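PDB 1L5A: amide synthase from Vibrio cholerae, which probably joins an acyl group to an amine through an amide bond, as a nonribosomal peptide synthetase condensation enzyme of vibriobactin biosynthesis. Local coordinates for residues Asp50-Arg55 with Thr106-Tyr111; Gln143-Leu148 with Pro342-Cys347; Ala169-Ser174 with Gly309-Glu314; Ala199-Gln204 with Leu382-Gln387; Ser217-Leu222 with Arg399-Leu404. All blocks are in the same frame, centred on the assembly; numbering follows the deposited sequence.

Interaction 1 (Asp50-Arg55 with Thr106-Tyr111)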
# COMPACT_ATOMS: atom_id res chain seq x y z
N ASP A 50 -13.51 10.52 20.84
CA ASP A 50 -12.80 10.01 21.99
C ASP A 50 -11.77 10.96 22.59
O ASP A 50 -11.63 11.05 23.81
CB ASP A 50 -12.10 8.71 21.65
CG ASP A 50 -13.06 7.56 21.50
OD1 ASP A 50 -14.10 7.57 22.19
OD2 ASP A 50 -12.77 6.63 20.72
N LEU A 51 -11.03 11.66 21.74
CA LEU A 51 -10.00 12.55 22.25
C LEU A 51 -10.56 13.69 23.12
O LEU A 51 -9.86 14.19 23.99
CB LEU A 51 -9.16 13.09 21.08
CG LEU A 51 -7.72 13.47 21.43
CD1 LEU A 51 -7.01 12.30 22.11
CD2 LEU A 51 -6.99 13.88 20.16
N PHE A 52 -11.80 14.11 22.91
CA PHE A 52 -12.34 15.15 23.77
C PHE A 52 -12.45 14.66 25.23
O PHE A 52 -12.80 15.43 26.11
CB PHE A 52 -13.73 15.60 23.32
CG PHE A 52 -13.73 16.50 22.13
CD1 PHE A 52 -14.92 17.06 21.68
CD2 PHE A 52 -12.56 16.76 21.43
CE1 PHE A 52 -14.96 17.85 20.54
CE2 PHE A 52 -12.59 17.55 20.28
CZ PHE A 52 -13.79 18.10 19.84
N ARG A 53 -12.18 13.38 25.48
CA ARG A 53 -12.25 12.85 26.84
C ARG A 53 -10.84 12.69 27.41
O ARG A 53 -10.65 12.17 28.52
CB ARG A 53 -12.96 11.49 26.88
CG ARG A 53 -14.47 11.54 26.59
CD ARG A 53 -15.15 10.17 26.76
NE ARG A 53 -14.73 9.18 25.75
CZ ARG A 53 -13.89 8.18 25.99
NH1 ARG A 53 -13.36 8.01 27.21
NH2 ARG A 53 -13.58 7.34 25.00
N ALA A 54 -9.86 13.12 26.65
CA ALA A 54 -8.48 13.04 27.07
C ALA A 54 -8.20 13.95 28.25
O ALA A 54 -8.80 15.01 28.40
CB ALA A 54 -7.57 13.43 25.92
N ARG A 55 -7.27 13.51 29.10
CA ARG A 55 -6.82 14.26 30.27
C ARG A 55 -5.35 13.92 30.49
O ARG A 55 -4.89 12.83 30.13
CB ARG A 55 -7.66 13.90 31.50
CG ARG A 55 -9.09 14.38 31.36
CD ARG A 55 -9.77 14.55 32.67
NE ARG A 55 -11.09 15.15 32.50
CZ ARG A 55 -11.91 15.42 33.51
NH1 ARG A 55 -11.53 15.14 34.76
NH2 ARG A 55 -13.11 15.94 33.27
N THR A 106 -12.02 20.30 26.67
CA THR A 106 -12.94 21.05 25.81
C THR A 106 -14.10 21.66 26.58
O THR A 106 -14.32 21.36 27.74
CB THR A 106 -13.51 20.19 24.66
OG1 THR A 106 -14.56 19.35 25.16
CG2 THR A 106 -12.41 19.34 24.04
N SER A 107 -14.85 22.53 25.91
CA SER A 107 -16.00 23.18 26.50
C SER A 107 -17.06 23.31 25.41
O SER A 107 -16.73 23.55 24.24
CB SER A 107 -15.61 24.57 27.03
OG SER A 107 -16.66 25.18 27.76
N HIS A 108 -18.33 23.14 25.78
CA HIS A 108 -19.42 23.24 24.82
C HIS A 108 -20.57 24.03 25.41
O HIS A 108 -21.16 23.64 26.42
CB HIS A 108 -19.88 21.82 24.42
CG HIS A 108 -18.74 20.95 24.00
ND1 HIS A 108 -18.23 20.96 22.72
CD2 HIS A 108 -17.92 20.16 24.73
CE1 HIS A 108 -17.14 20.22 22.69
NE2 HIS A 108 -16.92 19.72 23.89
N GLN A 109 -20.89 25.15 24.79
CA GLN A 109 -21.96 25.97 25.31
C GLN A 109 -22.96 26.26 24.20
O GLN A 109 -22.56 26.49 23.06
CB GLN A 109 -21.36 27.28 25.84
CG GLN A 109 -20.28 27.14 26.92
CD GLN A 109 -19.47 28.45 27.13
OE1 GLN A 109 -19.93 29.56 26.80
NE2 GLN A 109 -18.26 28.32 27.70
N VAL A 110 -24.25 26.25 24.51
CA VAL A 110 -25.28 26.55 23.52
C VAL A 110 -26.22 27.61 24.06
O VAL A 110 -26.62 27.55 25.22
CB VAL A 110 -26.14 25.32 23.16
CG1 VAL A 110 -27.10 25.68 22.04
CG2 VAL A 110 -25.26 24.16 22.74
N TYR A 111 -26.59 28.57 23.23
CA TYR A 111 -27.50 29.62 23.67
C TYR A 111 -28.65 29.88 22.74
O TYR A 111 -28.47 30.11 21.55
CB TYR A 111 -26.77 30.97 23.83
CG TYR A 111 -25.59 30.93 24.74
CD1 TYR A 111 -24.30 30.74 24.24
CD2 TYR A 111 -25.76 31.04 26.12
CE1 TYR A 111 -23.20 30.66 25.09
CE2 TYR A 111 -24.67 30.96 26.98
CZ TYR A 111 -23.39 30.76 26.45
OH TYR A 111 -22.32 30.60 27.30
O HOH W 1 -13.67 17.87 27.31
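Phe52 meets Thr106 and His108 where a short 3-10 turn, residues 50-53, packs beside strand 107-114 and Thr106 next to it; the strand is an inner one of the five-stranded mixed sheet in this condensation-domain fold. Walking along the turn, Asp50 comes first: its OD1 receives Arg53 NH2 at 2.9 Å in a salt bridge, nearly in the guanidinium plane but from well above the carboxylate plane. OD2 of the same residue is bonded to the backbone N of Tyr161. Leu51 contributes its carbonyl, which takes the N-H of Ala54 and helps close the turn.

Phe52 carries the contact. With CG anti to the carbonyl carbon (chi1 -77°), its ring turns toward the strand, and the methyl CG2 of Thr106 sits over one face as a CH-pi contact, 3.9 Å from the ring centroid and 24° off the normal. His108 lies beyond. Its ring is tilted 29° from that of Phe52 and slid aside, so the two barely overlap, and the closest approach is CE1 of Phe52 to CE1 of His108 at 3.9 Å. The backbone of Phe52 is tied in as well: one water donates to Phe52 O at 2.9 Å and lies 2.8 Å from Thr106 OG1.

Arg53 also reaches back through NH1 to the carbonyl of His65, while Ala54 and Arg55 belong to strand 54-56, paired antiparallel with strand 62-64. Across on the sheet, Thr106 OG1 has a second partner, His108 NE2, hydrogen-bonded to it at 2.7 Å.

Interaction 2 (Gln143-Leu148 with Pro342-Cys347)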
# COMPACT_ATOMS: atom_id res chain seq x y z
N GLN A 143 -24.54 16.76 10.28
CA GLN A 143 -25.11 15.47 9.94
C GLN A 143 -26.12 14.96 10.96
O GLN A 143 -27.23 14.56 10.59
CB GLN A 143 -24.00 14.43 9.76
CG GLN A 143 -23.03 14.82 8.69
CD GLN A 143 -21.90 13.80 8.50
OE1 GLN A 143 -21.47 13.15 9.45
NE2 GLN A 143 -21.42 13.70 7.27
N HIS A 144 -25.75 14.97 12.23
CA HIS A 144 -26.69 14.49 13.22
C HIS A 144 -27.95 15.34 13.25
O HIS A 144 -29.05 14.79 13.38
CB HIS A 144 -26.04 14.44 14.60
CG HIS A 144 -25.22 13.22 14.84
ND1 HIS A 144 -25.71 11.94 14.66
CD2 HIS A 144 -23.96 13.07 15.32
CE1 HIS A 144 -24.80 11.06 15.02
NE2 HIS A 144 -23.72 11.71 15.42
N TYR A 145 -27.81 16.66 13.12
CA TYR A 145 -29.01 17.51 13.14
C TYR A 145 -29.96 17.15 11.99
O TYR A 145 -31.16 17.00 12.20
CB TYR A 145 -28.65 19.00 13.04
CG TYR A 145 -29.86 19.91 13.14
CD1 TYR A 145 -30.48 20.15 14.37
CD2 TYR A 145 -30.44 20.48 11.99
CE1 TYR A 145 -31.63 20.94 14.46
CE2 TYR A 145 -31.60 21.27 12.07
CZ TYR A 145 -32.19 21.50 13.31
OH TYR A 145 -33.33 22.27 13.42
N GLN A 146 -29.41 17.03 10.79
CA GLN A 146 -30.24 16.70 9.64
C GLN A 146 -30.94 15.37 9.83
O GLN A 146 -32.09 15.22 9.45
CB GLN A 146 -29.38 16.67 8.38
CG GLN A 146 -30.11 16.27 7.09
CD GLN A 146 -31.37 17.07 6.85
OE1 GLN A 146 -31.40 18.29 7.04
NE2 GLN A 146 -32.42 16.39 6.41
N SER A 147 -30.24 14.40 10.41
CA SER A 147 -30.81 13.09 10.63
C SER A 147 -31.94 13.21 11.61
O SER A 147 -33.02 12.66 11.37
CB SER A 147 -29.77 12.11 11.18
OG SER A 147 -28.92 11.62 10.17
N LEU A 148 -31.73 13.92 12.70
CA LEU A 148 -32.78 14.05 13.69
C LEU A 148 -33.98 14.76 13.12
O LEU A 148 -35.12 14.35 13.35
CB LEU A 148 -32.25 14.78 14.92
CG LEU A 148 -31.25 13.91 15.69
CD1 LEU A 148 -30.36 14.77 16.63
CD2 LEU A 148 -32.02 12.84 16.45
N PRO A 342 -20.75 24.79 8.73
CA PRO A 342 -21.77 23.73 8.74
C PRO A 342 -23.19 24.24 8.44
O PRO A 342 -23.58 25.32 8.89
CB PRO A 342 -21.64 23.16 10.15
CG PRO A 342 -21.29 24.38 10.97
CD PRO A 342 -20.27 25.10 10.09
N HIS A 343 -23.95 23.47 7.67
CA HIS A 343 -25.31 23.89 7.34
C HIS A 343 -26.44 23.28 8.21
O HIS A 343 -26.31 22.18 8.73
CB HIS A 343 -25.61 23.60 5.86
CG HIS A 343 -27.02 23.94 5.46
ND1 HIS A 343 -28.05 23.02 5.53
CD2 HIS A 343 -27.58 25.10 5.05
CE1 HIS A 343 -29.19 23.61 5.19
NE2 HIS A 343 -28.93 24.87 4.89
N PHE A 344 -27.52 24.03 8.36
CA PHE A 344 -28.69 23.59 9.12
C PHE A 344 -29.96 24.07 8.40
O PHE A 344 -30.14 25.27 8.16
CB PHE A 344 -28.69 24.15 10.53
CG PHE A 344 -27.47 23.78 11.32
CD1 PHE A 344 -26.28 24.47 11.16
CD2 PHE A 344 -27.52 22.70 12.22
CE1 PHE A 344 -25.13 24.10 11.87
CE2 PHE A 344 -26.38 22.31 12.94
CZ PHE A 344 -25.18 23.01 12.76
N ALA A 345 -30.83 23.12 8.04
CA ALA A 345 -32.08 23.41 7.34
C ALA A 345 -32.71 24.75 7.71
O ALA A 345 -32.90 25.07 8.88
CB ALA A 345 -33.08 22.30 7.58
N ASP A 346 -33.04 25.52 6.68
CA ASP A 346 -33.68 26.82 6.85
C ASP A 346 -32.92 27.80 7.74
O ASP A 346 -33.54 28.60 8.43
CB ASP A 346 -35.10 26.62 7.38
CG ASP A 346 -35.89 25.60 6.57
OD1 ASP A 346 -35.89 25.70 5.32
OD2 ASP A 346 -36.52 24.70 7.17
N CYS A 347 -31.59 27.74 7.73
CA CYS A 347 -30.80 28.68 8.54
C CYS A 347 -29.55 29.20 7.85
O CYS A 347 -29.04 28.61 6.90
CB CYS A 347 -30.37 28.05 9.86
SG CYS A 347 -31.70 27.45 10.93
O HOH W 2 -30.66 20.60 8.63
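The edge of Phe344 points at the face of Tyr145 in an offset edge-to-face pair, with centroids 5.5 Å apart and planes at 63°. CD2 of Phe344 makes the closest approach, 3.7 Å from CD2 of Tyr145, and CE2 follows against the Tyr145 CB. Tyr145 reaches the loop because its CG stands anti to the backbone N (chi1 -177°), which throws the ring off the flank of helix 131-150.

Beside the rings, a water links the two segments: it donates to Gln146 OE1 at 2.9 Å and accepts from the Ala345 N, lying in the plane of the Tyr145 ring at its edge. The Ala345 methyl packs loosely, CB being 4.4 Å from Gln146 OE1.

One shell out, Tyr145 OH is held by the backbone N of Asp34, and Phe344 is wedged among Leu29, Leu38 and Leu141. A type II turn from Phe344 to Cys347, with a weak Cys347 N to Phe344 O bond, steers the loop into strand 348-356, an edge strand of the five-stranded sheet in the condensation domain, and Ser142 OG bonds to His343 O. The chemistry is thus divided: an aromatic, apolar core seals the loop to the helix, while its polar margin is bridged through water.

Interaction 3 (Ala169-Ser174 with Gly309-Glu314)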
# COMPACT_ATOMS: atom_id res chain seq x y z
N ALA A 169 0.86 3.61 15.19
CA ALA A 169 1.86 2.71 15.75
C ALA A 169 2.49 1.83 14.66
O ALA A 169 3.72 1.67 14.59
CB ALA A 169 1.23 1.83 16.82
N ALA A 170 1.64 1.26 13.82
CA ALA A 170 2.08 0.40 12.75
C ALA A 170 2.99 1.16 11.78
O ALA A 170 3.98 0.61 11.28
CB ALA A 170 0.86 -0.18 11.99
N TYR A 171 2.63 2.41 11.51
CA TYR A 171 3.42 3.26 10.61
C TYR A 171 4.82 3.53 11.16
O TYR A 171 5.80 3.52 10.40
CB TYR A 171 2.74 4.60 10.38
CG TYR A 171 3.70 5.63 9.84
CD1 TYR A 171 4.06 5.61 8.50
CD2 TYR A 171 4.30 6.58 10.69
CE1 TYR A 171 4.99 6.51 7.99
CE2 TYR A 171 5.24 7.49 10.19
CZ TYR A 171 5.59 7.45 8.83
OH TYR A 171 6.51 8.33 8.30
N LEU A 172 4.91 3.79 12.46
CA LEU A 172 6.18 4.07 13.10
C LEU A 172 7.18 2.91 13.06
O LEU A 172 8.38 3.12 13.24
CB LEU A 172 5.97 4.47 14.57
CG LEU A 172 5.38 5.86 14.76
CD1 LEU A 172 5.32 6.12 16.24
CD2 LEU A 172 6.22 6.94 14.04
N THR A 173 6.66 1.70 12.85
CA THR A 173 7.51 0.52 12.78
C THR A 173 7.61 -0.00 11.35
O THR A 173 8.30 -0.97 11.10
CB THR A 173 6.97 -0.64 13.65
OG1 THR A 173 5.61 -0.90 13.29
CG2 THR A 173 7.09 -0.29 15.14
N SER A 174 6.93 0.66 10.43
CA SER A 174 6.94 0.23 9.03
C SER A 174 8.18 0.69 8.27
O SER A 174 8.91 1.58 8.72
CB SER A 174 5.71 0.78 8.31
OG SER A 174 5.94 2.12 7.88
N GLY A 309 4.80 13.06 4.09
CA GLY A 309 4.22 13.91 5.12
C GLY A 309 3.84 13.39 6.51
O GLY A 309 3.63 14.18 7.42
N ARG A 310 3.75 12.08 6.67
CA ARG A 310 3.36 11.51 7.95
C ARG A 310 4.54 11.48 8.90
O ARG A 310 4.38 11.19 10.11
CB ARG A 310 2.81 10.09 7.73
CG ARG A 310 2.24 9.43 8.96
CD ARG A 310 1.35 8.26 8.61
NE ARG A 310 0.58 7.82 9.78
CZ ARG A 310 -0.57 7.15 9.71
NH1 ARG A 310 -1.09 6.83 8.53
NH2 ARG A 310 -1.20 6.80 10.81
N TYR A 311 5.74 11.77 8.37
CA TYR A 311 6.95 11.79 9.21
C TYR A 311 6.90 13.15 9.94
O TYR A 311 6.85 14.21 9.33
CB TYR A 311 8.21 11.67 8.33
CG TYR A 311 9.47 11.21 9.06
CD1 TYR A 311 9.62 9.88 9.46
CD2 TYR A 311 10.49 12.11 9.37
CE1 TYR A 311 10.76 9.46 10.15
CE2 TYR A 311 11.62 11.71 10.06
CZ TYR A 311 11.76 10.39 10.45
OH TYR A 311 12.89 10.02 11.15
N ARG A 312 6.85 13.09 11.26
CA ARG A 312 6.77 14.30 12.07
C ARG A 312 7.95 15.27 11.95
O ARG A 312 9.12 14.89 12.04
CB ARG A 312 6.57 13.90 13.53
CG ARG A 312 5.17 13.38 13.85
CD ARG A 312 4.37 14.51 14.41
NE ARG A 312 3.25 14.92 13.58
CZ ARG A 312 2.85 16.19 13.47
NH1 ARG A 312 3.49 17.15 14.12
NH2 ARG A 312 1.82 16.49 12.71
N ILE A 313 7.61 16.54 11.76
CA ILE A 313 8.63 17.58 11.65
C ILE A 313 9.44 17.63 12.94
O ILE A 313 10.63 17.94 12.92
CB ILE A 313 7.98 18.96 11.37
CG1 ILE A 313 9.07 20.00 11.10
CG2 ILE A 313 7.12 19.39 12.56
CD1 ILE A 313 9.72 19.89 9.74
N GLU A 314 8.81 17.31 14.07
CA GLU A 314 9.53 17.31 15.34
C GLU A 314 10.62 16.28 15.24
O GLU A 314 11.73 16.48 15.75
CB GLU A 314 8.60 16.96 16.51
CG GLU A 314 7.50 17.97 16.82
CD GLU A 314 6.30 17.86 15.88
OE1 GLU A 314 6.24 16.87 15.13
OE2 GLU A 314 5.42 18.76 15.92
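The backbones of Tyr171 and Arg310 come within 8.7 Å, CA to CA, where the last part of helix 161-172 faces the turn leading into helix 313-319 of this condensation-domain fold. Ser174 already occupies the N-cap of the next helix, 175-189, and its OG and N both bond to Tyr171 O, so the chain turns tightly between the two helices. Beside it, Thr173 O accepts a hydrogen bond from Trp264 NE1 of the second subunit, which places this corner at a subunit interface. Arg312 stands at the N-cap position on the other side, its NH1 salt-bridged to Glu314 OE1.

Tyr171 and Arg310 run antiparallel, the arginine heading toward the root of the tyrosine. Extended from CG to NE, it runs along the tyrosine face, with CG over the ring centre, 3.8 Å from the centroid and 11° off the normal. The guanidinium is tilted only 21° from the ring plane but reaches beyond it, so Tyr171 CB comes over its face. Salt bridges from Arg310 NE to Glu168 and from NH2 to Glu167 hold the guanidinium beside that helix.

At the far end of the tyrosine, the hydroxyl bonds to Asp180, and Tyr171 OH lies in the plane of the Tyr311 ring, 3.7 Å from its edge atom CD1.

Interaction 4 (Ala199-Gln204 with Leu382-Gln387)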
# COMPACT_ATOMS: atom_id res chain seq x y z
N ALA A 199 16.37 32.32 19.96
CA ALA A 199 16.57 31.91 21.34
C ALA A 199 15.90 32.89 22.31
O ALA A 199 15.62 32.54 23.45
CB ALA A 199 18.07 31.83 21.64
N THR A 200 15.63 34.09 21.83
CA THR A 200 15.01 35.11 22.66
C THR A 200 13.54 35.32 22.31
O THR A 200 12.95 36.35 22.63
CB THR A 200 15.76 36.44 22.50
OG1 THR A 200 15.53 36.96 21.17
CG2 THR A 200 17.26 36.22 22.70
N TYR A 201 12.95 34.34 21.63
CA TYR A 201 11.56 34.48 21.27
C TYR A 201 10.64 34.02 22.39
O TYR A 201 10.68 32.87 22.79
CB TYR A 201 11.23 33.69 20.03
CG TYR A 201 9.80 33.91 19.62
CD1 TYR A 201 9.34 35.19 19.32
CD2 TYR A 201 8.89 32.85 19.58
CE1 TYR A 201 8.01 35.42 18.99
CE2 TYR A 201 7.56 33.06 19.25
CZ TYR A 201 7.13 34.35 18.96
OH TYR A 201 5.81 34.59 18.63
N ASP A 202 9.82 34.93 22.89
CA ASP A 202 8.87 34.60 23.95
C ASP A 202 7.48 34.54 23.31
O ASP A 202 6.92 35.56 22.93
CB ASP A 202 8.89 35.66 25.04
CG ASP A 202 7.98 35.30 26.20
OD1 ASP A 202 6.93 34.66 25.96
OD2 ASP A 202 8.31 35.65 27.35
N PRO A 203 6.91 33.33 23.22
CA PRO A 203 5.60 33.08 22.63
C PRO A 203 4.51 34.00 23.13
O PRO A 203 3.66 34.43 22.35
CB PRO A 203 5.32 31.63 23.01
CG PRO A 203 6.69 31.04 23.09
CD PRO A 203 7.45 32.10 23.82
N GLN A 204 4.53 34.31 24.43
CA GLN A 204 3.50 35.18 25.00
C GLN A 204 3.59 36.64 24.58
O GLN A 204 2.58 37.34 24.58
CB GLN A 204 3.47 35.08 26.53
CG GLN A 204 4.64 35.69 27.25
CD GLN A 204 4.62 35.40 28.75
OE1 GLN A 204 3.65 35.73 29.46
NE2 GLN A 204 5.70 34.78 29.25
N LEU A 382 4.41 40.88 15.03
CA LEU A 382 5.48 41.87 15.10
C LEU A 382 6.62 41.55 16.07
O LEU A 382 7.70 42.12 15.96
CB LEU A 382 4.89 43.26 15.38
CG LEU A 382 3.96 43.69 14.24
CD1 LEU A 382 3.60 45.16 14.35
CD2 LEU A 382 4.67 43.45 12.91
N ALA A 383 6.38 40.61 16.98
CA ALA A 383 7.40 40.22 17.95
C ALA A 383 8.37 39.18 17.36
O ALA A 383 9.36 38.83 17.99
CB ALA A 383 6.73 39.64 19.19
N SER A 384 8.08 38.70 16.16
CA SER A 384 8.95 37.71 15.53
C SER A 384 9.00 37.90 14.02
O SER A 384 9.39 36.99 13.29
CB SER A 384 8.47 36.29 15.85
OG SER A 384 7.18 36.06 15.30
N TYR A 385 8.58 39.07 13.54
CA TYR A 385 8.59 39.34 12.11
C TYR A 385 8.54 40.85 11.94
O TYR A 385 7.69 41.51 12.49
CB TYR A 385 7.40 38.68 11.43
CG TYR A 385 7.50 38.74 9.93
CD1 TYR A 385 8.34 37.86 9.24
CD2 TYR A 385 6.83 39.72 9.21
CE1 TYR A 385 8.51 37.96 7.85
CE2 TYR A 385 7.01 39.83 7.82
CZ TYR A 385 7.85 38.94 7.16
OH TYR A 385 8.02 39.04 5.79
N PRO A 386 9.47 41.41 11.15
CA PRO A 386 9.54 42.86 10.92
C PRO A 386 8.29 43.48 10.33
O PRO A 386 7.81 43.07 9.28
CB PRO A 386 10.75 43.00 10.01
CG PRO A 386 10.74 41.70 9.26
CD PRO A 386 10.46 40.70 10.33
N GLN A 387 7.77 44.50 11.01
CA GLN A 387 6.57 45.18 10.57
C GLN A 387 6.63 45.75 9.16
O GLN A 387 5.64 45.69 8.44
CB GLN A 387 6.19 46.31 11.52
CG GLN A 387 5.04 47.15 10.96
CD GLN A 387 4.61 48.28 11.86
OE1 GLN A 387 5.44 49.00 12.41
NE2 GLN A 387 3.30 48.45 12.00
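Asp381 OD2 is gripped from both segments: Tyr201 OH and Ser384 OG each form a hydrogen bond with it, although Tyr201 OH and Ser384 OG stay 3.9 Å from one another. The second oxygen of that carboxylate takes the backbone N of Ala383, and Ser384 OG is further bonded to the N of Gly361. A chi1 of 63° places the serine OG between its own backbone N and carbonyl carbon.

The Tyr201 ring packs against the loop 382-387 through its CD1-CE1 side. CE1 meets CB of Ser384 obliquely, and Ala383 O lies at the ring edge near its plane, 3.8 Å from Tyr201 CE1. The Ala383 methyl is a looser neighbour, with CB 4.4 Å from the same CE1. Pro203 N, of the same segment as the tyrosine, lies 4.0 Å above one face of the Tyr201 ring, toward its rim.

The contact lies near the surface and joins the loop before strand 208-214 to the loop after strand 374-381, neighbours in the four-stranded sheet. With a tyrosine, a serine and a backbone N-H gathered round it, the Asp381 carboxylate is probably stabilised in its charged form, and the two loops are tied through it as well as by direct packing of the tyrosine ring.

Interaction 5 (Ser217-Leu222 with Arg399-Leu404)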
# COMPACT_ATOMS: atom_id res chain seq x y z
N SER A 217 -13.16 38.25 -8.71
CA SER A 217 -13.77 37.04 -9.27
C SER A 217 -13.09 36.54 -10.54
O SER A 217 -12.91 35.34 -10.72
CB SER A 217 -15.24 37.28 -9.54
OG SER A 217 -15.90 37.58 -8.33
N GLN A 218 -12.72 37.47 -11.42
CA GLN A 218 -12.07 37.09 -12.67
C GLN A 218 -10.81 36.29 -12.37
O GLN A 218 -10.45 35.39 -13.14
CB GLN A 218 -11.75 38.34 -13.51
N LEU A 219 -10.14 36.61 -11.26
CA LEU A 219 -8.93 35.89 -10.88
C LEU A 219 -9.29 34.47 -10.47
O LEU A 219 -8.57 33.53 -10.78
CB LEU A 219 -8.22 36.57 -9.70
CG LEU A 219 -7.02 35.75 -9.22
CD1 LEU A 219 -5.88 35.93 -10.19
CD2 LEU A 219 -6.60 36.17 -7.84
N ASN A 220 -10.41 34.31 -9.77
CA ASN A 220 -10.85 32.99 -9.33
C ASN A 220 -11.09 32.05 -10.50
O ASN A 220 -10.73 30.88 -10.44
CB ASN A 220 -12.11 33.10 -8.47
CG ASN A 220 -11.91 34.00 -7.27
OD1 ASN A 220 -10.79 34.16 -6.78
ND2 ASN A 220 -13.00 34.58 -6.78
N HIS A 221 -11.70 32.56 -11.57
CA HIS A 221 -11.94 31.73 -12.74
C HIS A 221 -10.58 31.31 -13.30
O HIS A 221 -10.37 30.14 -13.63
CB HIS A 221 -12.74 32.51 -13.79
N LEU A 222 -9.66 32.27 -13.40
CA LEU A 222 -8.31 31.99 -13.90
C LEU A 222 -7.59 30.98 -13.01
O LEU A 222 -6.91 30.07 -13.50
CB LEU A 222 -7.50 33.29 -13.97
CG LEU A 222 -6.01 33.16 -14.29
CD1 LEU A 222 -5.81 32.50 -15.65
CD2 LEU A 222 -5.37 34.54 -14.28
N ARG A 399 -1.18 43.10 -5.47
CA ARG A 399 -0.79 43.60 -6.79
C ARG A 399 -0.40 42.40 -7.65
O ARG A 399 -0.76 42.32 -8.83
CB ARG A 399 0.39 44.58 -6.66
N PHE A 400 0.32 41.46 -7.04
CA PHE A 400 0.76 40.25 -7.73
C PHE A 400 -0.41 39.59 -8.45
O PHE A 400 -0.27 39.14 -9.58
CB PHE A 400 1.36 39.24 -6.74
CG PHE A 400 1.74 37.93 -7.37
CD1 PHE A 400 2.99 37.76 -7.95
CD2 PHE A 400 0.84 36.86 -7.39
CE1 PHE A 400 3.34 36.55 -8.56
CE2 PHE A 400 1.17 35.65 -7.99
CZ PHE A 400 2.43 35.49 -8.58
N PHE A 401 -1.56 39.53 -7.78
CA PHE A 401 -2.74 38.92 -8.38
C PHE A 401 -3.34 39.82 -9.45
O PHE A 401 -3.90 39.33 -10.44
CB PHE A 401 -3.79 38.59 -7.30
CG PHE A 401 -3.42 37.42 -6.44
CD1 PHE A 401 -3.17 37.58 -5.09
CD2 PHE A 401 -3.28 36.15 -7.00
CE1 PHE A 401 -2.78 36.50 -4.29
CE2 PHE A 401 -2.89 35.06 -6.22
CZ PHE A 401 -2.64 35.24 -4.86
N GLU A 402 -3.23 41.13 -9.25
CA GLU A 402 -3.75 42.08 -10.22
C GLU A 402 -2.99 41.93 -11.54
O GLU A 402 -3.58 42.02 -12.62
CB GLU A 402 -3.60 43.50 -9.69
CG GLU A 402 -4.71 43.92 -8.74
CD GLU A 402 -4.39 45.22 -8.02
OE1 GLU A 402 -3.61 46.02 -8.57
OE2 GLU A 402 -4.92 45.43 -6.90
N GLN A 403 -1.68 41.70 -11.45
CA GLN A 403 -0.84 41.51 -12.62
C GLN A 403 -1.20 40.25 -13.37
O GLN A 403 -1.53 40.29 -14.55
CB GLN A 403 0.63 41.40 -12.23
CG GLN A 403 1.39 42.69 -12.13
CD GLN A 403 2.85 42.45 -11.84
OE1 GLN A 403 3.47 41.55 -12.43
NE2 GLN A 403 3.43 43.24 -10.93
N LEU A 404 -1.11 39.11 -12.68
CA LEU A 404 -1.42 37.82 -13.27
C LEU A 404 -2.70 37.93 -14.07
O LEU A 404 -2.77 37.47 -15.21
CB LEU A 404 -1.59 36.76 -12.17
CG LEU A 404 -1.23 35.30 -12.48
CD1 LEU A 404 -1.66 34.44 -11.31
CD2 LEU A 404 -1.89 34.81 -13.74
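Two helices of the C-terminal half of the condensation fold, 217-229 and 387-409, pack against each other here through wholly apolar, buried side chains. Their backbones approach to 7.3 Å between CA of Leu219 and CA of Phe401, and each helix offers two residues spaced three apart: Leu219 and Leu222 from one, Phe401 and Leu404 from the other.

Leu219 faces Phe401. Its CG stands anti to the backbone N (chi1 175°), carrying the branched end across to the other helix, where CD2 rests 3.4 Å from Phe401 CD2 and 3.7 Å from Phe401 CB. The methyl lies beside CB, CG and CD2 of the phenylalanine, approaching the ring neither squarely over the face nor at the edge. The other branch, CD1, settles 3.9 Å from Phe401 O, against the helix backbone.

One turn on, the leucines meet branch to branch: CD2 of Leu222 touches CD2 of Leu404 at 3.5 Å and lies 4.0 Å from Leu404 O. Only this one methyl of each leucine makes the close approach.

Neighbouring elements add to the contact. Leu418 of helix 415-420 touches both Leu222 and Leu404, and Phe408 adds to Leu222. The Phe401 ring lies nearly parallel to that of Phe397, and its side chain also touches Leu215 and Leu376, the latter on strand 374-381. A helix pair set against the sheet that holds strand 374-381 is consistent with the layered alpha/beta fold of the CoA-dependent acyltransferase clan, to which chloramphenicol acetyltransferase belongs.

How the interactions relate
From the N terminus, interaction 1 closes first, a loop of about fifty residues that sets a 3-10 turn beside strand 107-114 before any other contact opens. Interaction 2 then opens on helix 131-150 and closes only in the loop before strand 348-356, one edge strand of the same five-stranded sheet. Interaction 3 is nested inside that long loop and joins helix 161-172 to the turn leading into helix 313-319. Interactions 4 and 5 open within both loops and close beyond them, so they cross interactions 2 and 3, and each other. They fasten loops and helices around the four-stranded sheet, about 33 Å apart between centres.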